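Local coordinates for protein esterase (Uncultured bacterium, PDB 5EGN) that breaks down N-acyl homoserine lactones, the signals of bacterial quorum sensing, and is classed as a carboxylesterase of the alpha/beta hydrolase fold, at residues G32-F37 against F243-R248; M69-D74 against G96-Q101; V90-G95 against L114-G119. The protein carries 2 engineered substitutions. One frame throughout, in Å; residues are numbered along the deposited sequence.

Contact 1: G32-F37 against F243-R248; sequences GGIWYF and FYQLER
One face of the Trp35 indole meets the NE2 end of the Gln245 side chain. Gln245 NE2 sits above the rim of the six-membered ring, 3.5 Å from Trp35 CH2, with the amide and indole planes 30° apart. Ile34 CG2 shares that face, also displaced toward the rim. Phe37 differs: Leu246 CD2 comes to its edge in the ring plane, 4.0 Å from Phe37 CD2, while Tyr36 CD2 lies over the centre of one face.

Gln245 reaches the indole through a folded chain. Its CG stands between the backbone N and the carbonyl carbon (chi1 78°), which brings it 3.7 Å from Trp35 CZ3, and a second bend at chi2 turns CD. Ile34 touches three residues of the other segment. Its CG1, anti to the backbone N (chi1 -159°), packs 3.6 Å from Leu246 CD1, and its CD1 lies 3.6 Å from Gln245 NE2 and 4.0 Å from Phe243 CD1.

An alanine in place of Trp35 would probably leave a gap beside the Gln245 amide and let it turn more freely, with Ile34 and the bond to Asn92 still holding it. Across the dimer interface, Ile34 packs on Tyr36 of the second subunit.

Two of the polar groups here have partners: Gln245 NE2 donates to Asn92 OD1, and the anti lone pair of Glu247 OE1 receives Phe243 N at 3.2 Å. The chemistry thus implies a mainly dispersive junction in which one amide, tilted over the rim of an aromatic face, is directed at Asn92 of strand 87-92.

Contact 2: M69-D74 against G96-Q101; sequences MEHADD and GMIAMQ
Gln101 OE1, which meets Met69 CE at 3.8 Å, accepts a hydrogen bond from Trp193 NE1 outside the two helices, while NE2 of the same amide makes a weak bond to Asp105 OD2. The amide is therefore oriented by partners elsewhere, and what it offers helix 68-81 is chiefly surface. Met69 lays its CG 3.8 Å from Gln101 CD, the two side chains running obliquely past each other. Gln101 CG is anti to the backbone N (chi1 -163°), a setting that carries it to 3.9 Å from Met69 CA.

One turn away along each helix the contact becomes apolar. Ile98 CG1 is anti to the carbonyl carbon, and its extended CD1 reaches His71 CB at 3.6 Å. The other branch, CG2, settles 3.9 Å from Ala72 CA, where the small side chain lets a methyl approach the backbone. Ala72 CB lies 4.1 Å from Ile98 O. Further along, the His71 ring meets that of His53, which Ile98 also touches, and Asp74 forms a salt bridge with Arg54.

The segment axes approach to 8.5 Å at a crossing angle of -79°, steep enough to confine the contact to a few residues on each helix. Helices 68-81 and 94-105 precede and follow strand 87-92 in the chain, and their crossing belongs to one of the two helical layers that flank the central sheet in an alpha/beta hydrolase.

Contact 3: V90-G95 against L114-G119; sequences VGNSIG and LILSSG
The sequence Gly91-Asn92-Ser93-Ile94-Gly95 has the form of the nucleophile elbow, the sharp strand-to-helix turn of alpha/beta hydrolases, and Ser93 is probably the nucleophile, as in relatives with this motif. Its backbone, at phi 53° and psi -108°, departs from strand values just before helix 94-105 starts.

Parallel pairing with strand 110-116 leads into this turn. Gly91 N donates to Leu114 O at 3.0 Å, and Leu116 N returns a bond to Gly91 O at 2.7 Å. Leu116 O is then gripped twice. Ser93 N reaches it at 3.1 Å, nearly along the C=O axis, whereas Asn92 ND2 comes at 2.8 Å from well above the carbonyl plane, though the oxygen lies in the plane of the amide. Asn92 and Leu116 run side by side, with ND2 3.5 Å from Leu116 CD2. Beyond the strand end, Ser118 OG donates to Ser93 O at 2.6 Å, tying the elbow's backbone to the next loop.

Ser93 also touches His242. On the sheet face bearing Val90 and Leu114, helix 249-257 packs through Phe252 and Leu256; strands 21-25 and 206-211 flank the pair within the sheet.

Along the chain the segments run 32-37, 69-74, 90-95, 96-101, 114-119 and 243-248, so contact 1 brackets the other two while contacts 2 and 3 interleave. Contact 3 lies near the middle of the molecule, its centre about 12 Å from that of contact 1 and about 11 Å from that of contact 2. Those outer two are about 20 Å apart between centres, on opposite sides of the chain's centre. Contacts 2 and 3 share helix 94-105, and Met97 packs against Gly119; toward contact 1, Tyr244 and Gln245 rest on Leu116. The probable nucleophile elbow thus lies between the helix crossing of contact 2 and the loop and short-helix junction of contact 1, touching both.

Contact 1: G32-F37 against F243-R248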
ATOM      1  N   GLY A  32       2.865   3.308  -6.244  1.00 22.57           N
ATOM      2  CA  GLY A  32       1.421   3.351  -6.086  1.00 21.83           C
ATOM      3  C   GLY A  32       0.907   2.991  -4.704  1.00 21.72           C
ATOM      4  O   GLY A  32      -0.186   3.413  -4.309  1.00 21.79           O
ATOM      5  N   GLY A  33       1.700   2.221  -3.966  1.00 22.09           N
ATOM      6  CA  GLY A  33       1.332   1.796  -2.627  1.00 21.88           C
ATOM      7  C   GLY A  33       0.905   2.957  -1.747  1.00 21.52           C
ATOM      8  O   GLY A  33      -0.022   2.832  -0.953  1.00 21.46           O
ATOM      9  N   ILE A  34       1.569   4.098  -1.915  1.00 22.05           N
ATOM     10  CA  ILE A  34       1.278   5.312  -1.146  1.00 22.09           C
ATOM     11  C   ILE A  34      -0.208   5.706  -1.140  1.00 20.95           C
ATOM     12  O   ILE A  34      -0.644   6.462  -0.272  1.00 20.33           O
ATOM     13  CB  ILE A  34       2.109   6.516  -1.676  1.00 21.71           C
ATOM     14  CG1 ILE A  34       2.236   7.614  -0.615  1.00 21.16           C
ATOM     15  CG2 ILE A  34       1.509   7.068  -2.964  1.00 21.92           C
ATOM     16  CD1 ILE A  34       3.153   8.749  -1.015  1.00 21.42           C
ATOM     17  N   TRP A  35      -0.982   5.186  -2.091  1.00 20.64           N
ATOM     18  CA  TRP A  35      -2.398   5.530  -2.179  1.00 20.79           C
ATOM     19  C   TRP A  35      -3.308   4.518  -1.482  1.00 20.39           C
ATOM     20  O   TRP A  35      -4.516   4.491  -1.747  1.00 20.42           O
ATOM     21  CB  TRP A  35      -2.811   5.661  -3.646  1.00 21.13           C
ATOM     22  CG  TRP A  35      -2.066   6.724  -4.385  1.00 21.32           C
ATOM     23  CD1 TRP A  35      -1.171   6.542  -5.396  1.00 21.66           C
ATOM     24  CD2 TRP A  35      -2.146   8.139  -4.167  1.00 21.35           C
ATOM     25  NE1 TRP A  35      -0.694   7.756  -5.828  1.00 22.09           N
ATOM     26  CE2 TRP A  35      -1.276   8.752  -5.089  1.00 22.40           C
ATOM     27  CE3 TRP A  35      -2.872   8.947  -3.284  1.00 21.72           C
ATOM     28  CZ2 TRP A  35      -1.110  10.135  -5.156  1.00 22.53           C
ATOM     29  CZ3 TRP A  35      -2.705  10.322  -3.351  1.00 22.01           C
ATOM     30  CH2 TRP A  35      -1.831  10.900  -4.281  1.00 22.55           C
ATOM     31  N   TYR A  36      -2.734   3.708  -0.590  1.00 20.29           N
ATOM     32  CA  TYR A  36      -3.453   2.601   0.045  1.00 20.10           C
ATOM     33  C   TYR A  36      -4.746   3.049   0.719  1.00 19.97           C
ATOM     34  O   TYR A  36      -5.771   2.381   0.611  1.00 19.98           O
ATOM     35  CB  TYR A  36      -2.558   1.882   1.071  1.00 19.94           C
ATOM     36  CG  TYR A  36      -3.263   0.738   1.776  1.00 19.60           C
ATOM     37  CD1 TYR A  36      -3.575  -0.432   1.095  1.00 19.16           C
ATOM     38  CD2 TYR A  36      -3.642   0.839   3.110  1.00 20.04           C
ATOM     39  CE1 TYR A  36      -4.236  -1.472   1.721  1.00 19.83           C
ATOM     40  CE2 TYR A  36      -4.305  -0.201   3.745  1.00 20.48           C
ATOM     41  CZ  TYR A  36      -4.597  -1.351   3.044  1.00 20.33           C
ATOM     42  OH  TYR A  36      -5.253  -2.386   3.664  1.00 19.90           O
ATOM     43  N   PHE A  37      -4.703   4.185   1.401  1.00 20.21           N
ATOM     44  CA  PHE A  37      -5.877   4.645   2.131  1.00 20.45           C
ATOM     45  C   PHE A  37      -6.886   5.367   1.242  1.00 20.89           C
ATOM     46  O   PHE A  37      -8.007   5.635   1.671  1.00 21.13           O
ATOM     47  CB  PHE A  37      -5.469   5.560   3.284  1.00 20.77           C
ATOM     48  CG  PHE A  37      -4.668   4.875   4.350  1.00 20.27           C
ATOM     49  CD1 PHE A  37      -5.260   3.964   5.209  1.00 20.63           C
ATOM     50  CD2 PHE A  37      -3.320   5.149   4.497  1.00 20.67           C
ATOM     51  CE1 PHE A  37      -4.516   3.335   6.194  1.00 21.04           C
ATOM     52  CE2 PHE A  37      -2.573   4.527   5.478  1.00 20.56           C
ATOM     53  CZ  PHE A  37      -3.171   3.619   6.328  1.00 20.15           C
ATOM     54  N   PHE A 243       2.958  14.906   2.298  1.00 24.97           N
ATOM     55  CA  PHE A 243       2.118  13.732   2.096  1.00 24.40           C
ATOM     56  C   PHE A 243       0.803  13.795   2.865  1.00 24.47           C
ATOM     57  O   PHE A 243       0.597  13.049   3.819  1.00 28.54           O
ATOM     58  CB  PHE A 243       2.892  12.472   2.487  1.00 24.27           C
ATOM     59  CG  PHE A 243       4.296  12.439   1.955  1.00 23.95           C
ATOM     60  CD1 PHE A 243       4.549  12.055   0.649  1.00 23.92           C
ATOM     61  CD2 PHE A 243       5.364  12.797   2.763  1.00 24.33           C
ATOM     62  CE1 PHE A 243       5.842  12.026   0.159  1.00 24.33           C
ATOM     63  CE2 PHE A 243       6.657  12.768   2.279  1.00 24.36           C
ATOM     64  CZ  PHE A 243       6.897  12.385   0.975  1.00 24.31           C
ATOM     65  N   TYR A 244      -0.088  14.680   2.428  1.00 24.58           N
ATOM     66  CA  TYR A 244      -1.404  14.837   3.039  1.00 24.87           C
ATOM     67  C   TYR A 244      -2.190  13.525   3.045  1.00 24.67           C
ATOM     68  O   TYR A 244      -2.931  13.242   3.988  1.00 24.39           O
ATOM     69  CB  TYR A 244      -2.197  15.921   2.300  1.00 25.24           C
ATOM     70  CG  TYR A 244      -3.448  16.396   3.009  1.00 26.53           C
ATOM     71  CD1 TYR A 244      -3.624  16.194   4.372  1.00 27.24           C
ATOM     72  CD2 TYR A 244      -4.456  17.047   2.310  1.00 26.64           C
ATOM     73  CE1 TYR A 244      -4.768  16.627   5.017  1.00 28.18           C
ATOM     74  CE2 TYR A 244      -5.601  17.483   2.946  1.00 27.64           C
ATOM     75  CZ  TYR A 244      -5.753  17.272   4.298  1.00 28.79           C
ATOM     76  OH  TYR A 244      -6.894  17.707   4.932  1.00 29.88           O
ATOM     77  N   GLN A 245      -2.019  12.721   2.000  1.00 24.78           N
ATOM     78  CA  GLN A 245      -2.780  11.483   1.869  1.00 23.75           C
ATOM     79  C   GLN A 245      -2.332  10.432   2.882  1.00 23.12           C
ATOM     80  O   GLN A 245      -3.039   9.455   3.125  1.00 22.85           O
ATOM     81  CB  GLN A 245      -2.664  10.922   0.446  1.00 22.75           C
ATOM     82  CG  GLN A 245      -1.360  10.202   0.142  1.00 22.20           C
ATOM     83  CD  GLN A 245      -0.274  11.135  -0.352  1.00 22.80           C
ATOM     84  OE1 GLN A 245       0.053  12.125   0.298  1.00 23.43           O
ATOM     85  NE2 GLN A 245       0.288  10.823  -1.514  1.00 22.61           N
ATOM     86  N   LEU A 246      -1.161  10.639   3.477  1.00 23.44           N
ATOM     87  CA  LEU A 246      -0.653   9.726   4.497  1.00 23.59           C
ATOM     88  C   LEU A 246      -0.680  10.349   5.891  1.00 24.02           C
ATOM     89  O   LEU A 246      -0.918   9.657   6.882  1.00 23.87           O
ATOM     90  CB  LEU A 246       0.772   9.282   4.162  1.00 23.28           C
ATOM     91  CG  LEU A 246       0.921   8.142   3.155  1.00 21.94           C
ATOM     92  CD1 LEU A 246       2.382   7.745   3.021  1.00 21.56           C
ATOM     93  CD2 LEU A 246       0.073   6.951   3.571  1.00 21.37           C
ATOM     94  N   GLU A 247      -0.432  11.652   5.965  1.00 24.65           N
ATOM     95  CA  GLU A 247      -0.372  12.350   7.246  1.00 25.37           C
ATOM     96  C   GLU A 247      -1.756  12.481   7.880  1.00 26.05           C
ATOM     97  O   GLU A 247      -1.924  12.242   9.076  1.00 26.32           O
ATOM     98  CB  GLU A 247       0.274  13.726   7.070  1.00 25.07           C
ATOM     99  CG  GLU A 247       1.745  13.655   6.668  1.00 24.69           C
ATOM    100  CD  GLU A 247       2.395  15.021   6.573  1.00 26.28           C
ATOM    101  OE1 GLU A 247       2.882  15.372   5.477  1.00 25.82           O
ATOM    102  OE2 GLU A 247       2.433  15.737   7.596  1.00 26.37           O
ATOM    103  N   ARG A 248      -2.742  12.870   7.079  1.00 26.35           N
ATOM    104  CA  ARG A 248      -4.130  12.920   7.535  1.00 27.22           C
ATOM    105  C   ARG A 248      -5.052  12.345   6.462  1.00 26.62           C
ATOM    106  O   ARG A 248      -5.801  13.085   5.825  1.00 28.34           O
ATOM    107  CB  ARG A 248      -4.547  14.354   7.878  1.00 30.74           C
ATOM    108  CG  ARG A 248      -3.630  15.056   8.871  1.00 32.30           C
ATOM    109  CD  ARG A 248      -4.219  16.372   9.353  1.00 39.84           C
ATOM    110  NE  ARG A 248      -5.390  16.165  10.199  1.00 38.66           N
ATOM    111  CZ  ARG A 248      -5.332  15.897  11.499  1.00 41.42           C
ATOM    112  NH1 ARG A 248      -4.158  15.799  12.107  1.00 40.71           N
ATOM    113  NH2 ARG A 248      -6.449  15.723  12.193  1.00 41.05           N
TER

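Contact 2: M69-D74 against G96-Q101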
ATOM      1  N   MET A  69       6.570  14.671 -20.030  1.00 31.53           N
ATOM      2  CA  MET A  69       5.754  14.356 -21.195  1.00 31.75           C
ATOM      3  C   MET A  69       5.680  12.847 -21.422  1.00 31.29           C
ATOM      4  O   MET A  69       4.618  12.303 -21.728  1.00 30.80           O
ATOM      5  CB  MET A  69       6.305  15.047 -22.444  1.00 31.88           C
ATOM      6  CG  MET A  69       6.472  16.554 -22.314  1.00 32.92           C
ATOM      7  SD  MET A  69       8.056  17.026 -21.591  1.00 35.10           S
ATOM      8  CE  MET A  69       7.900  18.808 -21.565  1.00 35.90           C
ATOM      9  N   GLU A  70       6.816  12.174 -21.266  1.00 30.99           N
ATOM     10  CA  GLU A  70       6.879  10.725 -21.434  1.00 31.42           C
ATOM     11  C   GLU A  70       6.081  10.000 -20.346  1.00 30.68           C
ATOM     12  O   GLU A  70       5.397   9.007 -20.622  1.00 30.65           O
ATOM     13  CB  GLU A  70       8.338  10.260 -21.444  1.00 31.76           C
ATOM     14  CG  GLU A  70       9.042  10.527 -22.774  1.00 32.73           C
ATOM     15  CD  GLU A  70      10.551  10.420 -22.678  1.00 33.26           C
ATOM     16  OE1 GLU A  70      11.145  11.133 -21.841  1.00 34.13           O
ATOM     17  OE2 GLU A  70      11.145   9.632 -23.447  1.00 33.15           O
ATOM     18  N   HIS A  71       6.174  10.499 -19.116  1.00 30.72           N
ATOM     19  CA  HIS A  71       5.350  10.007 -18.014  1.00 30.01           C
ATOM     20  C   HIS A  71       3.868  10.133 -18.356  1.00 29.76           C
ATOM     21  O   HIS A  71       3.078   9.193 -18.170  1.00 29.31           O
ATOM     22  CB  HIS A  71       5.650  10.779 -16.726  1.00 29.60           C
ATOM     23  CG  HIS A  71       6.880  10.317 -16.008  1.00 29.35           C
ATOM     24  ND1 HIS A  71       7.008   9.045 -15.494  1.00 29.21           N
ATOM     25  CD2 HIS A  71       8.027  10.965 -15.695  1.00 30.45           C
ATOM     26  CE1 HIS A  71       8.185   8.926 -14.905  1.00 29.33           C
ATOM     27  NE2 HIS A  71       8.823  10.078 -15.015  1.00 30.29           N
ATOM     28  N   ALA A  72       3.504  11.310 -18.857  1.00 30.22           N
ATOM     29  CA  ALA A  72       2.135  11.588 -19.266  1.00 30.07           C
ATOM     30  C   ALA A  72       1.677  10.608 -20.339  1.00 30.75           C
ATOM     31  O   ALA A  72       0.533  10.156 -20.327  1.00 30.04           O
ATOM     32  CB  ALA A  72       2.010  13.019 -19.762  1.00 29.98           C
ATOM     33  N   ASP A  73       2.576  10.273 -21.260  1.00 31.78           N
ATOM     34  CA  ASP A  73       2.252   9.314 -22.311  1.00 33.44           C
ATOM     35  C   ASP A  73       2.051   7.918 -21.723  1.00 32.37           C
ATOM     36  O   ASP A  73       1.201   7.164 -22.195  1.00 32.51           O
ATOM     37  CB  ASP A  73       3.338   9.293 -23.388  1.00 37.19           C
ATOM     38  CG  ASP A  73       2.906   8.539 -24.640  1.00 47.21           C
ATOM     39  OD1 ASP A  73       1.707   8.208 -24.757  1.00 41.96           O
ATOM     40  OD2 ASP A  73       3.765   8.286 -25.514  1.00 50.35           O
ATOM     41  N   ASP A  74       2.828   7.576 -20.695  1.00 31.83           N
ATOM     42  CA  ASP A  74       2.609   6.318 -19.978  1.00 30.66           C
ATOM     43  C   ASP A  74       1.193   6.279 -19.395  1.00 30.02           C
ATOM     44  O   ASP A  74       0.465   5.281 -19.539  1.00 29.55           O
ATOM     45  CB  ASP A  74       3.651   6.131 -18.870  1.00 30.41           C
ATOM     46  CG  ASP A  74       5.059   5.953 -19.412  1.00 30.51           C
ATOM     47  OD1 ASP A  74       5.203   5.556 -20.586  1.00 31.73           O
ATOM     48  OD2 ASP A  74       6.024   6.197 -18.656  1.00 29.60           O
ATOM     49  N   GLY A  96       1.754  15.591  -9.814  1.00 27.99           N
ATOM     50  CA  GLY A  96       1.089  16.834 -10.159  1.00 27.94           C
ATOM     51  C   GLY A  96       1.637  17.391 -11.458  1.00 28.78           C
ATOM     52  O   GLY A  96       0.884  17.891 -12.298  1.00 34.78           O
ATOM     53  N   MET A  97       2.954  17.299 -11.620  1.00 28.14           N
ATOM     54  CA  MET A  97       3.610  17.687 -12.864  1.00 28.68           C
ATOM     55  C   MET A  97       3.045  16.898 -14.037  1.00 29.32           C
ATOM     56  O   MET A  97       2.705  17.464 -15.077  1.00 29.88           O
ATOM     57  CB  MET A  97       5.120  17.463 -12.777  1.00 28.71           C
ATOM     58  CG  MET A  97       5.805  18.181 -11.637  1.00 27.42           C
ATOM     59  SD  MET A  97       7.593  17.963 -11.695  1.00 20.43           S
ATOM     60  CE  MET A  97       8.075  18.809 -10.196  1.00 28.60           C
ATOM     61  N   ILE A  98       2.951  15.585 -13.852  1.00 29.54           N
ATOM     62  CA  ILE A  98       2.437  14.681 -14.874  1.00 29.53           C
ATOM     63  C   ILE A  98       1.001  15.035 -15.247  1.00 29.92           C
ATOM     64  O   ILE A  98       0.644  15.060 -16.426  1.00 29.81           O
ATOM     65  CB  ILE A  98       2.506  13.213 -14.404  1.00 28.92           C
ATOM     66  CG1 ILE A  98       3.962  12.795 -14.189  1.00 29.61           C
ATOM     67  CG2 ILE A  98       1.846  12.294 -15.414  1.00 28.41           C
ATOM     68  CD1 ILE A  98       4.120  11.461 -13.496  1.00 28.41           C
ATOM     69  N   ALA A  99       0.185  15.320 -14.236  1.00 33.12           N
ATOM     70  CA  ALA A  99      -1.204  15.705 -14.459  1.00 29.57           C
ATOM     71  C   ALA A  99      -1.314  17.015 -15.242  1.00 29.94           C
ATOM     72  O   ALA A  99      -2.143  17.139 -16.145  1.00 30.09           O
ATOM     73  CB  ALA A  99      -1.938  15.821 -13.130  1.00 29.12           C
ATOM     74  N   MET A 100      -0.478  17.989 -14.893  1.00 29.72           N
ATOM     75  CA  MET A 100      -0.490  19.284 -15.573  1.00 29.99           C
ATOM     76  C   MET A 100      -0.066  19.149 -17.037  1.00 30.54           C
ATOM     77  O   MET A 100      -0.715  19.693 -17.941  1.00 31.03           O
ATOM     78  CB  MET A 100       0.414  20.281 -14.843  1.00 29.09           C
ATOM     79  CG  MET A 100      -0.177  20.802 -13.538  1.00 27.45           C
ATOM     80  SD  MET A 100       0.777  22.119 -12.755  1.00 22.73           S
ATOM     81  CE  MET A 100       2.125  21.189 -12.031  1.00 27.20           C
ATOM     82  N   GLN A 101       1.021  18.416 -17.261  1.00 30.59           N
ATOM     83  CA  GLN A 101       1.480  18.110 -18.610  1.00 30.59           C
ATOM     84  C   GLN A 101       0.379  17.404 -19.394  1.00 31.03           C
ATOM     85  O   GLN A 101       0.212  17.623 -20.595  1.00 31.37           O
ATOM     86  CB  GLN A 101       2.738  17.242 -18.564  1.00 30.38           C
ATOM     87  CG  GLN A 101       3.505  17.205 -19.867  1.00 31.47           C
ATOM     88  CD  GLN A 101       4.041  18.566 -20.251  1.00 31.74           C
ATOM     89  OE1 GLN A 101       4.787  19.186 -19.494  1.00 31.52           O
ATOM     90  NE2 GLN A 101       3.650  19.046 -21.424  1.00 32.53           N
TER

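Contact 3: V90-G95 against L114-G119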
ATOM      1  N   VAL A  90      -5.324  12.843  -9.676  1.00 24.18           N
ATOM      2  CA  VAL A  90      -4.768  13.196  -8.381  1.00 23.91           C
ATOM      3  C   VAL A  90      -3.254  13.015  -8.405  1.00 23.25           C
ATOM      4  O   VAL A  90      -2.752  11.892  -8.385  1.00 22.83           O
ATOM      5  CB  VAL A  90      -5.379  12.343  -7.257  1.00 23.61           C
ATOM      6  CG1 VAL A  90      -4.880  12.811  -5.904  1.00 23.95           C
ATOM      7  CG2 VAL A  90      -6.896  12.407  -7.318  1.00 24.84           C
ATOM      8  N   GLY A  91      -2.531  14.127  -8.455  1.00 24.08           N
ATOM      9  CA  GLY A  91      -1.086  14.084  -8.578  1.00 24.36           C
ATOM     10  C   GLY A  91      -0.344  14.611  -7.368  1.00 24.93           C
ATOM     11  O   GLY A  91      -0.667  15.672  -6.838  1.00 25.09           O
ATOM     12  N   ASN A  92       0.663  13.858  -6.936  1.00 24.77           N
ATOM     13  CA  ASN A  92       1.493  14.233  -5.801  1.00 25.09           C
ATOM     14  C   ASN A  92       2.924  14.523  -6.243  1.00 25.99           C
ATOM     15  O   ASN A  92       3.570  13.672  -6.852  1.00 25.80           O
ATOM     16  CB  ASN A  92       1.473  13.126  -4.748  1.00 24.96           C
ATOM     17  CG  ASN A  92       2.078  13.560  -3.431  1.00 24.49           C
ATOM     18  OD1 ASN A  92       2.533  12.734  -2.645  1.00 23.38           O
ATOM     19  ND2 ASN A  92       2.081  14.864  -3.181  1.00 25.09           N
ATOM     20  N   SER A  93       3.407  15.726  -5.933  1.00 26.44           N
ATOM     21  CA  SER A  93       4.721  16.189  -6.381  1.00 26.79           C
ATOM     22  C   SER A  93       4.870  16.063  -7.892  1.00 27.80           C
ATOM     23  O   SER A  93       4.265  16.816  -8.655  1.00 27.43           O
ATOM     24  CB  SER A  93       5.842  15.411  -5.683  1.00 30.68           C
ATOM     25  OG  SER A  93       7.103  15.695  -6.262  1.00 30.58           O
ATOM     26  N   ILE A  94       5.678  15.095  -8.311  1.00 28.21           N
ATOM     27  CA  ILE A  94       5.920  14.857  -9.724  1.00 27.72           C
ATOM     28  C   ILE A  94       4.647  14.359 -10.402  1.00 29.06           C
ATOM     29  O   ILE A  94       4.466  14.537 -11.604  1.00 42.94           O
ATOM     30  CB  ILE A  94       7.068  13.845  -9.942  1.00 28.71           C
ATOM     31  CG1 ILE A  94       7.529  13.859 -11.401  1.00 29.67           C
ATOM     32  CG2 ILE A  94       6.655  12.446  -9.512  1.00 27.52           C
ATOM     33  CD1 ILE A  94       8.664  12.908 -11.688  1.00 30.31           C
ATOM     34  N   GLY A  95       3.757  13.753  -9.622  1.00 27.82           N
ATOM     35  CA  GLY A  95       2.474  13.311 -10.137  1.00 27.21           C
ATOM     36  C   GLY A  95       1.639  14.502 -10.566  1.00 27.37           C
ATOM     37  O   GLY A  95       0.906  14.438 -11.554  1.00 28.19           O
ATOM     38  N   LEU A 114      -6.737  17.203  -8.930  1.00 26.93           N
ATOM     39  CA  LEU A 114      -6.341  17.517  -7.565  1.00 26.05           C
ATOM     40  C   LEU A 114      -4.818  17.486  -7.508  1.00 25.36           C
ATOM     41  O   LEU A 114      -4.208  16.419  -7.533  1.00 24.85           O
ATOM     42  CB  LEU A 114      -6.949  16.539  -6.552  1.00 26.16           C
ATOM     43  CG  LEU A 114      -6.939  16.995  -5.083  1.00 26.51           C
ATOM     44  CD1 LEU A 114      -8.025  16.295  -4.283  1.00 27.90           C
ATOM     45  CD2 LEU A 114      -5.585  16.779  -4.416  1.00 25.38           C
ATOM     46  N   ILE A 115      -4.213  18.667  -7.446  1.00 25.57           N
ATOM     47  CA  ILE A 115      -2.764  18.788  -7.365  1.00 25.15           C
ATOM     48  C   ILE A 115      -2.318  18.858  -5.909  1.00 25.44           C
ATOM     49  O   ILE A 115      -2.607  19.833  -5.215  1.00 25.15           O
ATOM     50  CB  ILE A 115      -2.261  20.038  -8.110  1.00 25.96           C
ATOM     51  CG1 ILE A 115      -2.901  20.125  -9.492  1.00 25.94           C
ATOM     52  CG2 ILE A 115      -0.749  20.004  -8.248  1.00 26.31           C
ATOM     53  CD1 ILE A 115      -2.389  19.079 -10.447  1.00 27.45           C
ATOM     54  N   LEU A 116      -1.623  17.824  -5.446  1.00 25.67           N
ATOM     55  CA  LEU A 116      -1.154  17.790  -4.064  1.00 25.29           C
ATOM     56  C   LEU A 116       0.348  18.013  -3.956  1.00 25.02           C
ATOM     57  O   LEU A 116       1.140  17.205  -4.443  1.00 25.22           O
ATOM     58  CB  LEU A 116      -1.511  16.461  -3.400  1.00 25.35           C
ATOM     59  CG  LEU A 116      -1.045  16.368  -1.944  1.00 25.47           C
ATOM     60  CD1 LEU A 116      -1.933  17.213  -1.048  1.00 24.85           C
ATOM     61  CD2 LEU A 116      -0.999  14.927  -1.463  1.00 26.79           C
ATOM     62  N   SER A 117       0.723  19.114  -3.309  1.00 25.20           N
ATOM     63  CA  SER A 117       2.117  19.424  -2.999  1.00 25.41           C
ATOM     64  C   SER A 117       3.027  19.358  -4.221  1.00 25.06           C
ATOM     65  O   SER A 117       3.957  18.555  -4.266  1.00 25.62           O
ATOM     66  CB  SER A 117       2.638  18.476  -1.916  1.00 25.26           C
ATOM     67  OG  SER A 117       1.822  18.524  -0.759  1.00 24.80           O
ATOM     68  N   SER A 118       2.763  20.205  -5.209  1.00 25.93           N
ATOM     69  CA  SER A 118       3.567  20.214  -6.424  1.00 26.01           C
ATOM     70  C   SER A 118       3.989  21.628  -6.806  1.00 26.02           C
ATOM     71  O   SER A 118       3.756  22.581  -6.062  1.00 25.53           O
ATOM     72  CB  SER A 118       2.800  19.568  -7.577  1.00 25.54           C
ATOM     73  OG  SER A 118       3.655  19.316  -8.677  1.00 26.98           O
ATOM     74  N   GLY A 119       4.613  21.751  -7.973  1.00 26.60           N
ATOM     75  CA  GLY A 119       5.102  23.029  -8.456  1.00 26.68           C
ATOM     76  C   GLY A 119       5.716  22.897  -9.837  1.00 27.69           C
ATOM     77  O   GLY A 119       5.672  21.827 -10.445  1.00 27.84           O
TER